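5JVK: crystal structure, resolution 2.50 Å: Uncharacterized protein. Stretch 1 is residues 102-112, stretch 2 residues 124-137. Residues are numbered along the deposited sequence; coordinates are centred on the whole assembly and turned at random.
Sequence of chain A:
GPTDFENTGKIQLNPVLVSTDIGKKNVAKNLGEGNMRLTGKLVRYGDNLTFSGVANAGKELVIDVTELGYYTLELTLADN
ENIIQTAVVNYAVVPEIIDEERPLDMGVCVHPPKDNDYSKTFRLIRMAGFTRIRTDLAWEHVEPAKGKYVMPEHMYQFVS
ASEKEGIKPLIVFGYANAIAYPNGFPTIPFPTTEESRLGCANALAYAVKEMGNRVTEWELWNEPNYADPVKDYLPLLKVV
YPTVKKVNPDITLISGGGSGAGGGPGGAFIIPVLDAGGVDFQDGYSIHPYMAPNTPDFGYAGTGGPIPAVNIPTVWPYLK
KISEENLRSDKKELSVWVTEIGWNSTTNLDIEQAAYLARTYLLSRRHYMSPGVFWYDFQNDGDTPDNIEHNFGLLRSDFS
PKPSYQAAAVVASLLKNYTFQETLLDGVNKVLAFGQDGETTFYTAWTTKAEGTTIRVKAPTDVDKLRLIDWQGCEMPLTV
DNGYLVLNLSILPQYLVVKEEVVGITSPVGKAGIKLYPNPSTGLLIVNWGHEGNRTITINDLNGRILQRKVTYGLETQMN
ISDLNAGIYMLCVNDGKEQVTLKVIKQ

Stretch 1, residues 102-112: RPLDMGVCVHP
Stretch 2, residues 124-137: LIRMAGFTRIRTDL

Two parallel strands, 106-109 and 132-137, carry this contact, their axes crossing at -26° and approaching to 4.5 Å. Its shortest polar bond lies just before them: Thr131 (phi/psi -114/-1, chi1 p) donates from OG1 to Pro103 O at 2.6 Å, a carbonyl that its short hydroxyl side chain, pointing toward the other stretch, readily reaches. At the far end Thr135 (chi1 t) repeats the device, OG1 to Val110 O at 2.9 Å.

Between them runs the parallel ladder. Thr131 N donates to Met106 O (3.1 Å), Val108 N to Arg132 O (3.2 Å), Arg134 N to Val108 O (3.1 Å), and Val110 N, nearly straight at 175°, to Arg134 O (2.8 Å). Thus Val108 pairs with Ile133 (CA to CA 5.0 Å) and Cys109 with Arg134 (CA to CA 4.6 Å), all extended: Val108 -149/139, Cys109 -79/129, Ile133 -134/150, Arg134 -119/134. Gly107 (-123/171) suits close approach: its CA lies 3.3 Å from Arg132 O, and an ideal CB would sit a tight 3.3 Å from Arg132 CB. Arg132 (m, t, t, chi4 -79°) is long enough for NE to reach back to Leu104 O at 2.9 Å.

Arg102 (m, t, m, chi4 165°) lays its guanidinium flat on that of Arg126 (t, p, t, chi4 76°), centres 4.5 Å apart and planes at 22°, despite like charge; Thr131 CG2 covers its opposite face.

On the sheet face of Val108 and Ile133, apolar side chains close the gap to the helix that carries Ile125. Val108 (chi1 p) sets CB 3.7 Å above the Phe130 ring centroid, a CH-pi contact; Phe130 (m, chi2 -75°) also brings CE1 within 3.5 Å of Met106 CE. Val110 (t) places CG2 3.7 Å from both Ile125 CD1 and Ile133 CG2. Gly129, at 99/3, follows the helix in a Schellman motif, where a side chain would jam against the preceding carbonyl.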

# COMPACT_ATOMS: atom_id res chain seq x y z
N ARG A 102 -8.82 11.59 0.60
CA ARG A 102 -7.97 10.39 0.60
C ARG A 102 -6.53 10.72 0.99
O ARG A 102 -6.02 11.77 0.61
CB ARG A 102 -7.96 9.73 -0.76
CG ARG A 102 -9.26 9.05 -1.13
CD ARG A 102 -9.12 8.38 -2.49
NE ARG A 102 -8.95 9.37 -3.55
CZ ARG A 102 -8.53 9.11 -4.78
NH1 ARG A 102 -8.20 7.88 -5.17
NH2 ARG A 102 -8.43 10.12 -5.65
N PRO A 103 -5.86 9.81 1.74
CA PRO A 103 -4.44 10.01 2.06
C PRO A 103 -3.54 10.11 0.83
O PRO A 103 -3.46 9.18 0.03
CB PRO A 103 -4.09 8.77 2.88
CG PRO A 103 -5.37 8.39 3.53
CD PRO A 103 -6.43 8.68 2.50
N LEU A 104 -2.86 11.25 0.70
CA LEU A 104 -1.94 11.53 -0.40
C LEU A 104 -0.61 10.78 -0.28
O LEU A 104 0.15 10.74 -1.24
CB LEU A 104 -1.68 13.04 -0.49
CG LEU A 104 -2.90 13.93 -0.77
CD1 LEU A 104 -2.55 15.40 -0.59
CD2 LEU A 104 -3.46 13.68 -2.16
N ASP A 105 -0.33 10.21 0.90
CA ASP A 105 0.87 9.40 1.14
C ASP A 105 0.65 7.88 1.06
O ASP A 105 1.62 7.12 1.12
CB ASP A 105 1.54 9.78 2.48
CG ASP A 105 0.64 9.60 3.70
OD1 ASP A 105 -0.58 9.35 3.54
OD2 ASP A 105 1.15 9.73 4.82
N MET A 106 -0.60 7.43 0.93
CA MET A 106 -0.90 6.00 0.77
C MET A 106 -0.76 5.58 -0.68
O MET A 106 -1.50 6.07 -1.54
CB MET A 106 -2.31 5.65 1.28
CG MET A 106 -2.40 5.50 2.79
SD MET A 106 -3.98 4.86 3.40
CE MET A 106 -4.03 3.23 2.65
N GLY A 107 0.17 4.68 -0.95
CA GLY A 107 0.33 4.07 -2.27
C GLY A 107 0.23 2.56 -2.18
O GLY A 107 0.21 2.00 -1.08
N VAL A 108 0.18 1.89 -3.33
CA VAL A 108 0.18 0.43 -3.40
C VAL A 108 0.85 -0.06 -4.68
O VAL A 108 0.67 0.51 -5.75
CB VAL A 108 -1.26 -0.13 -3.28
CG1 VAL A 108 -2.13 0.26 -4.47
CG2 VAL A 108 -1.24 -1.65 -3.10
N CYS A 109 1.65 -1.13 -4.56
CA CYS A 109 2.32 -1.73 -5.72
C CYS A 109 1.33 -2.59 -6.48
O CYS A 109 0.66 -3.43 -5.89
CB CYS A 109 3.53 -2.56 -5.27
SG CYS A 109 4.86 -1.56 -4.58
N VAL A 110 1.25 -2.37 -7.80
CA VAL A 110 0.25 -3.01 -8.65
C VAL A 110 0.92 -3.67 -9.86
O VAL A 110 1.52 -2.99 -10.70
CB VAL A 110 -0.80 -1.99 -9.17
CG1 VAL A 110 -1.92 -2.71 -9.90
CG2 VAL A 110 -1.35 -1.16 -8.01
N HIS A 111 0.82 -5.00 -9.93
CA HIS A 111 1.21 -5.75 -11.12
C HIS A 111 0.03 -5.76 -12.10
O HIS A 111 -1.11 -5.50 -11.69
CB HIS A 111 1.60 -7.18 -10.75
CG HIS A 111 2.74 -7.26 -9.78
ND1 HIS A 111 4.02 -6.87 -10.11
CD2 HIS A 111 2.79 -7.67 -8.50
CE1 HIS A 111 4.81 -7.05 -9.07
NE2 HIS A 111 4.09 -7.53 -8.08
N PRO A 112 0.28 -6.05 -13.39
CA PRO A 112 -0.82 -6.14 -14.37
C PRO A 112 -1.89 -7.16 -13.94
O PRO A 112 -1.53 -8.25 -13.46
CB PRO A 112 -0.11 -6.61 -15.65
CG PRO A 112 1.28 -6.12 -15.51
CD PRO A 112 1.60 -6.21 -14.05
N LEU A 124 -11.20 -1.26 -7.36
CA LEU A 124 -10.85 -1.91 -6.09
C LEU A 124 -9.71 -1.19 -5.36
O LEU A 124 -9.72 -1.13 -4.13
CB LEU A 124 -10.50 -3.39 -6.32
CG LEU A 124 -11.66 -4.27 -6.79
CD1 LEU A 124 -11.16 -5.53 -7.48
CD2 LEU A 124 -12.57 -4.64 -5.63
N ILE A 125 -8.75 -0.66 -6.11
CA ILE A 125 -7.67 0.16 -5.54
C ILE A 125 -8.24 1.45 -4.93
O ILE A 125 -7.81 1.87 -3.85
CB ILE A 125 -6.57 0.49 -6.58
CG1 ILE A 125 -5.79 -0.78 -6.95
CG2 ILE A 125 -5.58 1.53 -6.03
CD1 ILE A 125 -5.06 -0.71 -8.28
N ARG A 126 -9.19 2.08 -5.63
CA ARG A 126 -9.84 3.31 -5.17
C ARG A 126 -10.57 3.14 -3.84
O ARG A 126 -10.41 3.96 -2.93
CB ARG A 126 -10.82 3.85 -6.23
CG ARG A 126 -11.72 5.00 -5.79
CD ARG A 126 -10.94 6.23 -5.34
NE ARG A 126 -11.83 7.28 -4.85
CZ ARG A 126 -12.45 7.30 -3.67
NH1 ARG A 126 -12.29 6.31 -2.79
NH2 ARG A 126 -13.23 8.33 -3.35
N MET A 127 -11.35 2.07 -3.72
CA MET A 127 -12.13 1.81 -2.50
C MET A 127 -11.27 1.41 -1.29
O MET A 127 -11.75 1.46 -0.16
CB MET A 127 -13.21 0.75 -2.77
CG MET A 127 -14.32 1.23 -3.70
SD MET A 127 -15.66 0.04 -3.90
CE MET A 127 -14.84 -1.24 -4.86
N ALA A 128 -10.02 1.01 -1.53
CA ALA A 128 -9.04 0.79 -0.45
C ALA A 128 -8.45 2.09 0.09
O ALA A 128 -7.78 2.07 1.13
CB ALA A 128 -7.93 -0.13 -0.93
N GLY A 129 -8.65 3.21 -0.62
CA GLY A 129 -8.26 4.54 -0.15
C GLY A 129 -6.95 5.07 -0.71
O GLY A 129 -6.53 6.16 -0.33
N PHE A 130 -6.31 4.32 -1.60
CA PHE A 130 -5.00 4.71 -2.14
C PHE A 130 -5.11 5.85 -3.15
O PHE A 130 -6.08 5.93 -3.91
CB PHE A 130 -4.32 3.51 -2.80
CG PHE A 130 -4.03 2.37 -1.85
CD1 PHE A 130 -2.99 2.45 -0.94
CD2 PHE A 130 -4.80 1.21 -1.89
CE1 PHE A 130 -2.72 1.40 -0.07
CE2 PHE A 130 -4.54 0.15 -1.03
CZ PHE A 130 -3.50 0.25 -0.11
N THR A 131 -4.11 6.74 -3.13
CA THR A 131 -3.97 7.82 -4.11
C THR A 131 -2.74 7.69 -5.01
O THR A 131 -2.52 8.55 -5.87
CB THR A 131 -3.88 9.18 -3.40
OG1 THR A 131 -2.74 9.18 -2.52
CG2 THR A 131 -5.14 9.46 -2.61
N ARG A 132 -1.93 6.65 -4.80
CA ARG A 132 -0.76 6.38 -5.63
C ARG A 132 -0.68 4.90 -5.96
O ARG A 132 -1.14 4.06 -5.20
CB ARG A 132 0.52 6.80 -4.90
CG ARG A 132 0.61 8.28 -4.57
CD ARG A 132 1.89 8.57 -3.80
NE ARG A 132 1.97 9.96 -3.35
CZ ARG A 132 2.32 11.01 -4.10
NH1 ARG A 132 2.62 10.86 -5.39
NH2 ARG A 132 2.36 12.22 -3.55
N ILE A 133 -0.10 4.60 -7.12
CA ILE A 133 0.24 3.22 -7.49
C ILE A 133 1.65 3.15 -8.05
O ILE A 133 2.14 4.12 -8.64
CB ILE A 133 -0.77 2.59 -8.48
CG1 ILE A 133 -0.85 3.36 -9.81
CG2 ILE A 133 -2.14 2.45 -7.82
CD1 ILE A 133 0.05 2.84 -10.91
N ARG A 134 2.31 2.01 -7.85
CA ARG A 134 3.64 1.76 -8.37
C ARG A 134 3.58 0.55 -9.30
O ARG A 134 2.98 -0.46 -8.95
CB ARG A 134 4.63 1.50 -7.24
CG ARG A 134 6.06 1.23 -7.69
CD ARG A 134 6.97 1.16 -6.48
NE ARG A 134 8.38 0.91 -6.81
CZ ARG A 134 8.99 -0.27 -6.79
NH1 ARG A 134 8.35 -1.40 -6.48
NH2 ARG A 134 10.28 -0.34 -7.09
N THR A 135 4.21 0.67 -10.47
CA THR A 135 4.34 -0.47 -11.37
C THR A 135 5.59 -0.38 -12.23
O THR A 135 6.21 0.69 -12.35
CB THR A 135 3.08 -0.67 -12.23
OG1 THR A 135 3.12 -1.96 -12.85
CG2 THR A 135 2.94 0.42 -13.29
N ASP A 136 5.95 -1.51 -12.83
CA ASP A 136 7.21 -1.65 -13.56
C ASP A 136 7.11 -1.15 -14.99
O ASP A 136 6.03 -1.14 -15.59
CB ASP A 136 7.65 -3.11 -13.58
CG ASP A 136 7.91 -3.65 -12.20
OD1 ASP A 136 9.01 -3.41 -11.66
OD2 ASP A 136 7.01 -4.32 -11.66
N LEU A 137 8.25 -0.75 -15.52
CA LEU A 137 8.41 -0.50 -16.94
C LEU A 137 9.79 -1.02 -17.34
O LEU A 137 10.80 -0.55 -16.82
CB LEU A 137 8.27 0.99 -17.25
CG LEU A 137 8.23 1.44 -18.72
CD1 LEU A 137 9.61 1.41 -19.36
CD2 LEU A 137 7.24 0.60 -19.52